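Local coordinates for protein N-acetylmuramoyl-L-alanine amidase (Mycobacteroides abscessus, PDB 7AGL) that probably hydrolyses the amide bond between N-acetylmuramic acid and L-alanine in peptidoglycan, using a zinc ion bound in its active site, at residues S104-G109 with K177-L182; F117-S122 with G159-R164; G113-H118 with M185-D190; T53-T58 with M75-D80. All blocks are in the same frame, centred on the assembly; numbering follows the deposited sequence.

Contact 1 of 4, residues S104-G109 with K177-L182; sequences SIHADG and KVLVEL. With ZN (zinc ion), chain B.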
loop_
_atom_site.group_PDB
_atom_site.type_symbol
_atom_site.label_atom_id
_atom_site.label_comp_id
_atom_site.label_asym_id
_atom_site.label_seq_id
_atom_site.Cartn_x
_atom_site.Cartn_y
_atom_site.Cartn_z
ATOM N N SER A 104 -2.306 1.654 -1.404
ATOM C CA SER A 104 -0.868 1.834 -1.282
ATOM C C SER A 104 -0.259 0.483 -0.925
ATOM O O SER A 104 -0.792 -0.233 -0.069
ATOM C CB SER A 104 -0.563 2.888 -0.207
ATOM O OG SER A 104 0.831 3.083 -0.014
ATOM N N ILE A 105 0.839 0.131 -1.592
ATOM C CA ILE A 105 1.475 -1.182 -1.457
ATOM C C ILE A 105 2.858 -1.001 -0.840
ATOM O O ILE A 105 3.695 -0.247 -1.360
ATOM C CB ILE A 105 1.566 -1.917 -2.805
ATOM C CG1 ILE A 105 0.165 -2.252 -3.332
ATOM C CG2 ILE A 105 2.440 -3.181 -2.672
ATOM C CD1 ILE A 105 -0.650 -3.182 -2.430
ATOM N N HIS A 106 3.093 -1.708 0.267
ATOM C CA HIS A 106 4.336 -1.645 1.020
ATOM C C HIS A 106 4.741 -3.063 1.427
ATOM O O HIS A 106 3.971 -4.019 1.290
ATOM C CB HIS A 106 4.174 -0.749 2.266
ATOM C CG HIS A 106 4.183 0.724 1.968
ATOM N ND1 HIS A 106 5.234 1.541 2.315
ATOM C CD2 HIS A 106 3.276 1.529 1.362
ATOM C CE1 HIS A 106 4.989 2.781 1.931
ATOM N NE2 HIS A 106 3.798 2.803 1.364
ATOM N N ALA A 107 5.985 -3.202 1.884
ATOM C CA ALA A 107 6.421 -4.387 2.612
ATOM C C ALA A 107 7.259 -3.937 3.802
ATOM O O ALA A 107 7.898 -2.874 3.778
ATOM C CB ALA A 107 7.212 -5.359 1.722
ATOM N N ASP A 108 7.258 -4.757 4.848
ATOM C CA ASP A 108 7.630 -4.315 6.180
ATOM C C ASP A 108 9.001 -4.858 6.566
ATOM O O ASP A 108 9.525 -5.793 5.946
ATOM C CB ASP A 108 6.552 -4.775 7.180
ATOM C CG ASP A 108 6.572 -4.021 8.499
ATOM O OD1 ASP A 108 7.171 -2.907 8.605
ATOM O OD2 ASP A 108 5.960 -4.573 9.452
ATOM N N GLY A 109 9.576 -4.254 7.617
ATOM C CA GLY A 109 10.753 -4.800 8.257
ATOM C C GLY A 109 10.423 -5.070 9.711
ATOM O O GLY A 109 10.324 -4.131 10.511
ATOM N N LYS A 177 -9.169 4.616 1.157
ATOM C CA LYS A 177 -7.775 4.267 0.919
ATOM C C LYS A 177 -7.308 3.295 1.991
ATOM O O LYS A 177 -7.681 3.418 3.155
ATOM C CB LYS A 177 -6.882 5.525 0.912
ATOM C CG LYS A 177 -5.384 5.204 0.721
ATOM C CD LYS A 177 -4.533 6.462 0.697
ATOM C CE LYS A 177 -3.079 6.105 0.457
ATOM N NZ LYS A 177 -2.247 7.349 0.236
ATOM N N VAL A 178 -6.484 2.326 1.587
ATOM C CA VAL A 178 -5.801 1.457 2.532
ATOM C C VAL A 178 -4.344 1.366 2.117
ATOM O O VAL A 178 -3.993 1.576 0.947
ATOM C CB VAL A 178 -6.448 0.044 2.617
ATOM C CG1 VAL A 178 -7.872 0.144 3.159
ATOM C CG2 VAL A 178 -6.424 -0.653 1.254
ATOM N N LEU A 179 -3.485 1.102 3.099
ATOM C CA LEU A 179 -2.061 0.859 2.864
ATOM C C LEU A 179 -1.823 -0.576 3.292
ATOM O O LEU A 179 -1.912 -0.891 4.488
ATOM C CB LEU A 179 -1.178 1.837 3.648
ATOM C CG LEU A 179 0.339 1.804 3.383
ATOM C CD1 LEU A 179 0.988 3.089 3.928
ATOM C CD2 LEU A 179 1.059 0.571 3.966
ATOM N N VAL A 180 -1.532 -1.442 2.322
ATOM C CA VAL A 180 -1.351 -2.863 2.596
ATOM C C VAL A 180 0.138 -3.132 2.712
ATOM O O VAL A 180 0.874 -2.975 1.736
ATOM C CB VAL A 180 -1.979 -3.742 1.504
ATOM C CG1 VAL A 180 -1.839 -5.219 1.879
ATOM C CG2 VAL A 180 -3.463 -3.387 1.324
ATOM N N GLU A 181 0.581 -3.533 3.901
ATOM C CA GLU A 181 1.898 -4.132 4.086
ATOM C C GLU A 181 1.741 -5.628 3.797
ATOM O O GLU A 181 1.080 -6.349 4.552
ATOM C CB GLU A 181 2.413 -3.864 5.501
ATOM C CG GLU A 181 2.749 -2.380 5.787
ATOM C CD GLU A 181 4.154 -2.013 5.385
ATOM O OE1 GLU A 181 4.820 -2.881 4.772
ATOM O OE2 GLU A 181 4.591 -0.866 5.680
ATOM N N LEU A 182 2.314 -6.096 2.683
ATOM C CA LEU A 182 1.978 -7.438 2.224
ATOM C C LEU A 182 2.712 -8.522 2.999
ATOM O O LEU A 182 2.253 -9.663 3.028
ATOM C CB LEU A 182 2.246 -7.574 0.712
ATOM C CG LEU A 182 1.164 -6.920 -0.150
ATOM C CD1 LEU A 182 1.608 -6.814 -1.625
ATOM C CD2 LEU A 182 -0.130 -7.701 -0.055
HETATM ZN ZN ZN B . 7.159 0.948 3.155
HETATM O O HOH W 1 6.872 -0.486 4.761
HETATM O O HOH W 2 5.648 -0.622 8.172
HETATM O O HOH W 3 7.117 2.422 4.845
#

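Contact 2 of 4, residues F117-S122 with G159-R164; sequences FHVNYS and GGLYGR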
loop_
_atom_site.group_PDB
_atom_site.type_symbol
_atom_site.label_atom_id
_atom_site.label_comp_id
_atom_site.label_asym_id
_atom_site.label_seq_id
_atom_site.Cartn_x
_atom_site.Cartn_y
_atom_site.Cartn_z
ATOM N N PHE A 117 0.522 -10.364 6.407
ATOM C CA PHE A 117 0.122 -9.036 5.930
ATOM C C PHE A 117 -0.583 -8.217 7.015
ATOM O O PHE A 117 -1.216 -8.758 7.923
ATOM C CB PHE A 117 -0.815 -9.164 4.715
ATOM C CG PHE A 117 -2.206 -9.672 5.063
ATOM C CD1 PHE A 117 -3.193 -8.798 5.515
ATOM C CD2 PHE A 117 -2.527 -11.034 4.953
ATOM C CE1 PHE A 117 -4.466 -9.259 5.871
ATOM C CE2 PHE A 117 -3.801 -11.502 5.293
ATOM C CZ PHE A 117 -4.779 -10.606 5.745
ATOM N N HIS A 118 -0.531 -6.886 6.874
ATOM C CA HIS A 118 -1.484 -6.086 7.642
ATOM C C HIS A 118 -1.973 -4.902 6.821
ATOM O O HIS A 118 -1.216 -4.296 6.054
ATOM C CB HIS A 118 -0.934 -5.650 9.039
ATOM C CG HIS A 118 0.290 -4.779 9.032
ATOM N ND1 HIS A 118 1.550 -5.259 8.750
ATOM C CD2 HIS A 118 0.457 -3.485 9.406
ATOM C CE1 HIS A 118 2.434 -4.284 8.883
ATOM N NE2 HIS A 118 1.799 -3.200 9.290
ATOM N N VAL A 119 -3.265 -4.615 6.977
ATOM C CA VAL A 119 -3.972 -3.565 6.256
ATOM C C VAL A 119 -4.068 -2.367 7.189
ATOM O O VAL A 119 -4.753 -2.424 8.220
ATOM C CB VAL A 119 -5.366 -4.038 5.815
ATOM C CG1 VAL A 119 -6.105 -2.909 5.067
ATOM C CG2 VAL A 119 -5.263 -5.320 4.954
ATOM N N ASN A 120 -3.356 -1.290 6.839
ATOM C CA ASN A 120 -3.325 -0.073 7.633
ATOM C C ASN A 120 -4.390 0.892 7.140
ATOM O O ASN A 120 -4.598 1.037 5.931
ATOM C CB ASN A 120 -1.952 0.608 7.535
ATOM C CG ASN A 120 -0.834 -0.282 8.031
ATOM O OD1 ASN A 120 -0.489 -0.247 9.211
ATOM N ND2 ASN A 120 -0.297 -1.128 7.143
ATOM N N TYR A 121 -5.056 1.550 8.086
ATOM C CA TYR A 121 -6.097 2.513 7.759
ATOM C C TYR A 121 -6.082 3.641 8.780
ATOM O O TYR A 121 -5.593 3.488 9.905
ATOM C CB TYR A 121 -7.477 1.836 7.714
ATOM C CG TYR A 121 -7.956 1.349 9.063
ATOM C CD1 TYR A 121 -7.547 0.114 9.564
ATOM C CD2 TYR A 121 -8.818 2.120 9.838
ATOM C CE1 TYR A 121 -7.974 -0.327 10.807
ATOM C CE2 TYR A 121 -9.248 1.689 11.079
ATOM C CZ TYR A 121 -8.825 0.467 11.559
ATOM O OH TYR A 121 -9.262 0.035 12.796
ATOM N N SER A 122 -6.664 4.773 8.386
ATOM C CA SER A 122 -6.658 5.955 9.238
ATOM C C SER A 122 -7.546 5.761 10.462
ATOM O O SER A 122 -8.737 5.445 10.350
ATOM C CB SER A 122 -7.118 7.179 8.442
ATOM O OG SER A 122 -7.107 8.332 9.272
ATOM N N GLY A 159 -5.389 -9.253 13.796
ATOM C CA GLY A 159 -6.055 -10.016 12.750
ATOM C C GLY A 159 -5.857 -9.451 11.358
ATOM O O GLY A 159 -6.759 -9.556 10.518
ATOM N N GLY A 160 -4.691 -8.877 11.080
ATOM C CA GLY A 160 -4.434 -8.315 9.770
ATOM C C GLY A 160 -4.929 -6.905 9.560
ATOM O O GLY A 160 -4.888 -6.418 8.414
ATOM N N LEU A 161 -5.372 -6.226 10.625
ATOM C CA LEU A 161 -5.823 -4.838 10.564
ATOM C C LEU A 161 -4.972 -3.970 11.479
ATOM O O LEU A 161 -4.620 -4.384 12.585
ATOM C CB LEU A 161 -7.295 -4.714 11.002
ATOM C CG LEU A 161 -8.348 -5.154 9.994
ATOM C CD1 LEU A 161 -9.761 -5.072 10.608
ATOM C CD2 LEU A 161 -8.257 -4.297 8.752
ATOM N N TYR A 162 -4.714 -2.732 11.070
ATOM C CA TYR A 162 -3.936 -1.834 11.924
ATOM C C TYR A 162 -4.438 -0.416 11.701
ATOM O O TYR A 162 -4.168 0.171 10.653
ATOM C CB TYR A 162 -2.453 -1.955 11.605
ATOM C CG TYR A 162 -1.510 -1.381 12.639
ATOM C CD1 TYR A 162 -1.938 -1.075 13.926
ATOM C CD2 TYR A 162 -0.185 -1.149 12.326
ATOM C CE1 TYR A 162 -1.054 -0.550 14.868
ATOM C CE2 TYR A 162 0.697 -0.619 13.252
ATOM C CZ TYR A 162 0.262 -0.329 14.516
ATOM O OH TYR A 162 1.161 0.187 15.418
ATOM N N GLY A 163 -5.174 0.124 12.670
ATOM C CA GLY A 163 -5.606 1.511 12.611
ATOM C C GLY A 163 -4.533 2.400 13.200
ATOM O O GLY A 163 -3.972 2.095 14.256
ATOM N N ARG A 164 -4.240 3.500 12.515
ATOM C CA ARG A 164 -3.135 4.311 12.997
ATOM C C ARG A 164 -3.285 5.745 12.519
ATOM O O ARG A 164 -4.001 6.031 11.558
ATOM C CB ARG A 164 -1.807 3.734 12.540
ATOM C CG ARG A 164 -1.710 3.639 11.035
ATOM C CD ARG A 164 -0.665 2.615 10.704
ATOM N NE ARG A 164 0.659 3.088 11.105
ATOM C CZ ARG A 164 1.773 2.404 10.869
ATOM N NH1 ARG A 164 1.689 1.233 10.258
ATOM N NH2 ARG A 164 2.957 2.885 11.229
HETATM O O HOH W 4 3.409 -0.934 9.916
#

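Contact 3 of 4, residues G113-H118 with M185-D190; sequences GGHGFH and MKNAQD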
loop_
_atom_site.group_PDB
_atom_site.type_symbol
_atom_site.label_atom_id
_atom_site.label_comp_id
_atom_site.label_asym_id
_atom_site.label_seq_id
_atom_site.Cartn_x
_atom_site.Cartn_y
_atom_site.Cartn_z
ATOM N N GLY A 113 11.165 -13.802 12.746
ATOM C CA GLY A 113 10.161 -14.862 12.778
ATOM C C GLY A 113 8.734 -14.423 12.460
ATOM O O GLY A 113 7.854 -15.282 12.327
ATOM N N GLY A 114 8.495 -13.125 12.335
ATOM C CA GLY A 114 7.155 -12.605 12.077
ATOM C C GLY A 114 6.856 -12.564 10.585
ATOM O O GLY A 114 7.711 -12.203 9.776
ATOM N N HIS A 115 5.622 -12.916 10.221
ATOM C CA HIS A 115 5.279 -12.935 8.807
ATOM C C HIS A 115 3.799 -12.643 8.629
ATOM O O HIS A 115 3.014 -12.710 9.571
ATOM C CB HIS A 115 5.655 -14.278 8.151
ATOM C CG HIS A 115 4.947 -15.459 8.740
ATOM N ND1 HIS A 115 3.877 -16.076 8.127
ATOM C CD2 HIS A 115 5.161 -16.138 9.892
ATOM C CE1 HIS A 115 3.468 -17.091 8.869
ATOM N NE2 HIS A 115 4.226 -17.147 9.950
ATOM N N GLY A 116 3.422 -12.365 7.389
ATOM C CA GLY A 116 2.040 -12.128 7.023
ATOM C C GLY A 116 1.784 -10.656 6.753
ATOM O O GLY A 116 2.674 -9.808 6.870
ATOM N N PHE A 117 0.522 -10.364 6.407
ATOM C CA PHE A 117 0.122 -9.036 5.930
ATOM C C PHE A 117 -0.583 -8.217 7.015
ATOM O O PHE A 117 -1.216 -8.758 7.923
ATOM C CB PHE A 117 -0.815 -9.164 4.715
ATOM C CG PHE A 117 -2.206 -9.672 5.063
ATOM C CD1 PHE A 117 -3.193 -8.798 5.515
ATOM C CD2 PHE A 117 -2.527 -11.034 4.953
ATOM C CE1 PHE A 117 -4.466 -9.259 5.871
ATOM C CE2 PHE A 117 -3.801 -11.502 5.293
ATOM C CZ PHE A 117 -4.779 -10.606 5.745
ATOM N N HIS A 118 -0.531 -6.886 6.874
ATOM C CA HIS A 118 -1.484 -6.086 7.642
ATOM C C HIS A 118 -1.973 -4.902 6.821
ATOM O O HIS A 118 -1.216 -4.296 6.054
ATOM C CB HIS A 118 -0.934 -5.650 9.039
ATOM C CG HIS A 118 0.290 -4.779 9.032
ATOM N ND1 HIS A 118 1.550 -5.259 8.750
ATOM C CD2 HIS A 118 0.457 -3.485 9.406
ATOM C CE1 HIS A 118 2.434 -4.284 8.883
ATOM N NE2 HIS A 118 1.799 -3.200 9.290
ATOM N N MET A 185 9.693 -8.297 4.921
ATOM C CA MET A 185 10.841 -8.612 4.061
ATOM C C MET A 185 11.966 -9.309 4.817
ATOM O O MET A 185 12.813 -9.957 4.179
ATOM C CB MET A 185 11.405 -7.339 3.399
ATOM C CG MET A 185 10.365 -6.501 2.693
ATOM S SD MET A 185 11.085 -5.418 1.425
ATOM C CE MET A 185 11.013 -6.530 0.017
ATOM N N LYS A 186 12.003 -9.176 6.145
ATOM C CA LYS A 186 13.052 -9.765 6.966
ATOM C C LYS A 186 12.738 -11.198 7.382
ATOM O O LYS A 186 13.524 -11.801 8.122
ATOM C CB LYS A 186 13.300 -8.909 8.213
ATOM C CG LYS A 186 13.668 -7.443 7.897
ATOM C CD LYS A 186 14.876 -7.350 6.960
ATOM C CE LYS A 186 15.370 -5.894 6.828
ATOM N NZ LYS A 186 16.491 -5.847 5.830
ATOM N N ASN A 187 11.638 -11.757 6.889
ATOM C CA ASN A 187 11.199 -13.105 7.223
ATOM C C ASN A 187 11.469 -14.056 6.054
ATOM O O ASN A 187 11.309 -13.683 4.888
ATOM C CB ASN A 187 9.708 -13.103 7.556
ATOM C CG ASN A 187 9.139 -14.496 7.649
ATOM O OD1 ASN A 187 8.551 -15.008 6.688
ATOM N ND2 ASN A 187 9.315 -15.131 8.810
ATOM N N ALA A 188 11.838 -15.302 6.377
ATOM C CA ALA A 188 12.295 -16.227 5.332
ATOM C C ALA A 188 11.187 -16.548 4.336
ATOM O O ALA A 188 11.414 -16.549 3.117
ATOM C CB ALA A 188 12.836 -17.516 5.959
ATOM N N GLN A 189 9.988 -16.845 4.838
ATOM C CA GLN A 189 8.876 -17.236 3.976
ATOM C C GLN A 189 8.353 -16.065 3.146
ATOM O O GLN A 189 8.096 -16.207 1.938
ATOM C CB GLN A 189 7.770 -17.821 4.853
ATOM C CG GLN A 189 6.531 -18.251 4.157
ATOM C CD GLN A 189 5.403 -18.531 5.161
ATOM O OE1 GLN A 189 5.639 -18.716 6.364
ATOM N NE2 GLN A 189 4.181 -18.548 4.666
ATOM N N ASP A 190 8.179 -14.894 3.769
ATOM C CA ASP A 190 7.714 -13.739 3.009
ATOM C C ASP A 190 8.752 -13.281 1.985
ATOM O O ASP A 190 8.400 -12.923 0.857
ATOM C CB ASP A 190 7.358 -12.590 3.955
ATOM C CG ASP A 190 6.065 -12.834 4.733
ATOM O OD1 ASP A 190 5.338 -13.826 4.455
ATOM O OD2 ASP A 190 5.778 -12.018 5.642
HETATM O O HOH W 5 3.194 -15.225 5.688
#

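Contact 4 of 4, residues T53-T58 with M75-D80; sequences TFTWNT and MTRGDD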
loop_
_atom_site.group_PDB
_atom_site.type_symbol
_atom_site.label_atom_id
_atom_site.label_comp_id
_atom_site.label_asym_id
_atom_site.label_seq_id
_atom_site.Cartn_x
_atom_site.Cartn_y
_atom_site.Cartn_z
ATOM N N THR A 53 11.441 -1.938 -5.065
ATOM C CA THR A 53 11.297 -2.758 -6.269
ATOM C C THR A 53 10.147 -3.749 -6.127
ATOM O O THR A 53 9.381 -3.967 -7.075
ATOM C CB THR A 53 12.605 -3.492 -6.534
ATOM O OG1 THR A 53 13.652 -2.515 -6.658
ATOM C CG2 THR A 53 12.516 -4.295 -7.825
ATOM N N PHE A 54 9.992 -4.331 -4.936
ATOM C CA PHE A 54 8.862 -5.221 -4.704
ATOM C C PHE A 54 7.537 -4.497 -4.912
ATOM O O PHE A 54 6.616 -5.030 -5.554
ATOM C CB PHE A 54 8.922 -5.802 -3.283
ATOM C CG PHE A 54 7.615 -6.422 -2.851
ATOM C CD1 PHE A 54 7.231 -7.684 -3.338
ATOM C CD2 PHE A 54 6.751 -5.741 -1.979
ATOM C CE1 PHE A 54 6.031 -8.245 -2.975
ATOM C CE2 PHE A 54 5.541 -6.303 -1.618
ATOM C CZ PHE A 54 5.181 -7.557 -2.094
ATOM N N THR A 55 7.406 -3.287 -4.356
ATOM C CA THR A 55 6.117 -2.601 -4.445
ATOM C C THR A 55 5.854 -2.169 -5.885
ATOM O O THR A 55 4.732 -2.295 -6.385
ATOM C CB THR A 55 6.055 -1.390 -3.487
ATOM O OG1 THR A 55 7.014 -0.392 -3.884
ATOM C CG2 THR A 55 6.325 -1.801 -2.025
ATOM N N TRP A 56 6.894 -1.701 -6.573
ATOM C CA TRP A 56 6.765 -1.334 -7.981
ATOM C C TRP A 56 6.254 -2.508 -8.817
ATOM O O TRP A 56 5.252 -2.394 -9.533
ATOM C CB TRP A 56 8.131 -0.859 -8.490
ATOM C CG TRP A 56 8.210 -0.606 -9.965
ATOM C CD1 TRP A 56 8.936 -1.314 -10.891
ATOM C CD2 TRP A 56 7.580 0.461 -10.682
ATOM N NE1 TRP A 56 8.794 -0.742 -12.142
ATOM C CE2 TRP A 56 7.953 0.337 -12.037
ATOM C CE3 TRP A 56 6.730 1.508 -10.308
ATOM C CZ2 TRP A 56 7.503 1.225 -13.017
ATOM C CZ3 TRP A 56 6.267 2.358 -11.271
ATOM C CH2 TRP A 56 6.669 2.235 -12.613
ATOM N N ASN A 57 6.931 -3.648 -8.731
ATOM C CA ASN A 57 6.565 -4.777 -9.576
ATOM C C ASN A 57 5.203 -5.334 -9.196
ATOM O O ASN A 57 4.434 -5.737 -10.073
ATOM C CB ASN A 57 7.659 -5.831 -9.505
ATOM C CG ASN A 57 8.819 -5.480 -10.436
ATOM O OD1 ASN A 57 9.897 -5.138 -9.992
ATOM N ND2 ASN A 57 8.564 -5.518 -11.736
ATOM N N THR A 58 4.872 -5.357 -7.901
ATOM C CA THR A 58 3.547 -5.844 -7.535
ATOM C C THR A 58 2.456 -4.902 -8.024
ATOM O O THR A 58 1.419 -5.362 -8.517
ATOM C CB THR A 58 3.470 -6.059 -6.029
ATOM O OG1 THR A 58 4.506 -6.984 -5.668
ATOM C CG2 THR A 58 2.103 -6.655 -5.645
ATOM N N MET A 75 -1.138 5.568 -11.274
ATOM C CA MET A 75 -0.083 5.263 -10.325
ATOM C C MET A 75 0.532 6.566 -9.837
ATOM O O MET A 75 0.432 7.606 -10.493
ATOM C CB MET A 75 1.014 4.382 -10.952
ATOM C CG MET A 75 0.519 3.005 -11.389
ATOM S SD MET A 75 1.857 1.993 -12.058
ATOM C CE MET A 75 2.590 3.070 -13.303
ATOM N N THR A 76 1.184 6.490 -8.675
ATOM C CA THR A 76 1.825 7.645 -8.053
ATOM C C THR A 76 3.298 7.798 -8.420
ATOM O O THR A 76 3.917 8.792 -8.018
ATOM C CB THR A 76 1.736 7.554 -6.532
ATOM O OG1 THR A 76 2.292 6.291 -6.133
ATOM C CG2 THR A 76 0.294 7.653 -6.068
ATOM N N ARG A 77 3.890 6.842 -9.133
ATOM C CA ARG A 77 5.226 7.055 -9.678
ATOM C C ARG A 77 5.363 6.275 -10.973
ATOM O O ARG A 77 4.569 5.378 -11.269
ATOM C CB ARG A 77 6.339 6.656 -8.693
ATOM C CG ARG A 77 6.377 5.187 -8.299
ATOM C CD ARG A 77 7.596 4.943 -7.448
ATOM N NE ARG A 77 7.535 3.772 -6.562
ATOM C CZ ARG A 77 8.408 2.770 -6.563
ATOM N NH1 ARG A 77 9.388 2.689 -7.476
ATOM N NH2 ARG A 77 8.288 1.817 -5.651
ATOM N N GLY A 78 6.386 6.643 -11.745
ATOM C CA GLY A 78 6.561 6.162 -13.100
ATOM C C GLY A 78 7.808 5.332 -13.336
ATOM O O GLY A 78 8.071 4.927 -14.474
ATOM N N ASP A 79 8.577 5.052 -12.290
ATOM C CA ASP A 79 9.792 4.273 -12.474
ATOM C C ASP A 79 10.222 3.686 -11.142
ATOM O O ASP A 79 9.701 4.041 -10.080
ATOM C CB ASP A 79 10.921 5.118 -13.064
ATOM C CG ASP A 79 11.404 6.194 -12.105
ATOM O OD1 ASP A 79 12.030 5.837 -11.077
ATOM O OD2 ASP A 79 11.146 7.384 -12.389
ATOM N N ASP A 80 11.217 2.810 -11.215
ATOM C CA ASP A 80 11.863 2.252 -10.033
ATOM C C ASP A 80 13.362 2.531 -10.036
ATOM O O ASP A 80 14.169 1.684 -9.623
ATOM C CB ASP A 80 11.600 0.755 -9.927
ATOM C CG ASP A 80 12.006 0.191 -8.580
ATOM O OD1 ASP A 80 11.653 0.831 -7.566
ATOM O OD2 ASP A 80 12.683 -0.867 -8.555
#

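Contact 1 of 4, residues S104-G109 with K177-L182
The zinc site rests on two neighbouring parallel strands of the central sheet, where His-106 of 104-109 and Glu-181 of 177-182 are bridge partners. Ser-104 N makes a nearly straight bond to Val-178 O (2.9 Å, 177° at the hydrogen), and the ladder continues through Val-180 N to Ser-104 O, His-106 N to Val-180 O and Leu-182 N to His-106 O. On the metal-bearing face the imidazole lies obliquely across Leu-179, whose CD2 is 3.6 Å from His-106 CD2, while His-106 ND1 binds the zinc ion at 2.2 Å; His-16, Glu-51 and two waters complete the shell. The Glu-181 chain bends at chi2 (-87°), bringing its OE2 within 3.4 Å of His-106 CB and 4.0 Å of the zinc ion, beyond bonding distance. One zinc-bound water donates to Glu-181 OE2 and to Ala-107 O; a second water, off the metal, donates to Glu-181 OE2 at 2.7 Å and to Asp-108 OD1 at 2.8 Å. Elsewhere Ile-105 CG2 packs on Leu-182 CD1 at 3.9 Å. A metal-bound water held by a glutamate is seen in many zinc hydrolases, consistent with a catalytic centre of the zinc-dependent amidase family.

Contact 2 of 4, residues F117-S122 with G159-R164
This is a parallel strand pairing at one margin of the central sheet, where 118-122 meets the outermost strand 161-164, and Val-119, Asn-120 and Tyr-121 pair with Leu-161, Tyr-162 and Gly-163. Backbone bonds begin with Val-119 N to Gly-160 O at 2.8 Å and end with Arg-164 N to Tyr-121 O. On the face of Asn-120 and Tyr-162, Arg-164 bends at chi3 (-67°) and sends NH1 to Asn-120 OD1 at 2.8 Å. That oxygen lies in the guanidinium plane, whereas NH1 stands well above the amide plane, 54° out of it. Tyr-162 CE2 lies 3.6 Å above the Arg-164 guanidinium. A water at the guanidinium edge accepts from Arg-164 NH1 at 2.8 Å and bonds to His-118 NE2. Asn-120 ND2 turns to Leu-179 O on the next strand, and Asp-166 pairs with Arg-164 NE. On the face of Val-119, Tyr-121 and Leu-161 the contacts are mainly apolar: Val-119 CB meets Leu-161 CD2 at 4.1 Å, and Gly-163 CA lies 3.7 Å from the Tyr-121 ring centroid in a CH-pi contact. Helix 132-147 links the two strands and packs on this face through Leu-135 and Arg-142, completing a beta-alpha-beta crossover.

Contact 3 of 4, residues G113-H118 with M185-D190
Asp-190 OD2 is gripped by two backbone N-H groups, that of Gly-116 across the contact and that of Asn-184 just before its own segment. Gly-116 N approaches the syn lone pair of Asp-190 OD2 at 3.0 Å, almost straight at 165°. This bond joins the start of helix 188-195 to the loop that leads from strand 101-108 into strand 118-122. Asp-190 lies in the first turn, and Asn-187 is the N-cap of that helix: Asn-187 OD1 receives Asp-190 N at 2.9 Å, in the plane of the amide and on a lone pair. The Asn-187 side chain faces the loop, with its CB 3.1 Å from Gly-114 O, while its ND2 donates to Ala-112 O; Gly-114 O itself receives Asn-184 ND2. His-115 CB lies between the N-cap and the carboxylate, 3.3 Å from Asn-187 OD1 and near Asp-190 OD2. CG of His-115 stands between its backbone N and carbonyl carbon (chi1 61°), and the extended Gln-189 chain reaches out to the imidazole, bringing Gln-189 OE1 over one face of the His-115 ring, near the rim, 3.6 Å above the plane. On the loop side, His-115 N and Thr-154 are hydrogen-bonded. At the imidazole edge a water in the ring plane lies 2.7 Å from His-115 ND1 and donates to Asp-190 OD1 at 2.8 Å.

Contact 4 of 4, residues T53-T58 with M75-D80
The first turns of helix 51-68 lie beside the irregular segment 75-80, nearest at Thr-53 and Asp-80, whose CA atoms are 6.3 Å apart. Most of the contact is made by Trp-56. With its CG anti to the backbone N (chi1 173°), the indole reaches out from the helix into the curve of the loop. Asp-80 lies alongside: Asp-80 CB is over the five-membered ring of Trp-56, 3.7 Å from the centroid in a CH-pi contact, and the carboxylate is only 13° from parallel with the indole. At the far end Trp-56 CH2 abuts the Gly-78 backbone, 3.4 Å from Gly-78 C, and Arg-77 O comes in at the ring edge, 3.5 Å from Trp-56 CZ3. Thr-53 OG1 donates to the syn lone pair of Asp-80 OD2 at 2.7 Å, while Asp-80 OD1 is met on its anti side by Arg-77 NH1 in a 2.9 Å salt bridge and also receives His-52 ND1. Helix 51-68 leads into edge strand 72-75, so the contact folds the loop beyond that strand back onto the start of the helix, close to the zinc ligand Glu-51. Arg-77 NH1 also closes the loop on itself through Asp-79 O at 3.0 Å. The same guanidinium lies with one face toward Trp-56 CE3, its plane 28° from the indole, and reaches His-52 O and Pro-14 O through NH2 and NE. Met-75 SD lies oblique to the six-membered ring, a Met-aromatic contact, and Met-75 CE packs on Trp-56 CH2 at 4.2 Å.

How the contacts relate
Contacts 1 and 2 belong to one sheet, joined through strands 177-184 and 118-122: Leu-179 O takes Asn-120 N at 2.8 Å and Glu-181 O takes His-118 N at 2.9 Å. The centres of contacts 1 and 2 are about 9 Å apart. Contact 3 shares Phe-117 and His-118 with contact 2, and meets contact 1 where Met-185 N reaches Asp-108 O at 2.7 Å. Contact 4 touches the zinc-bearing strand, Thr-55 CG2 lying 3.6 Å from His-106 CA. Contact 1 supplies a zinc ligand; the side chains of Thr-55 and Asn-120 are about 6 and 9 Å from the metal. Contacts 2 and 4 lie on opposite sides of the chain's centre, about 21 Å between centres.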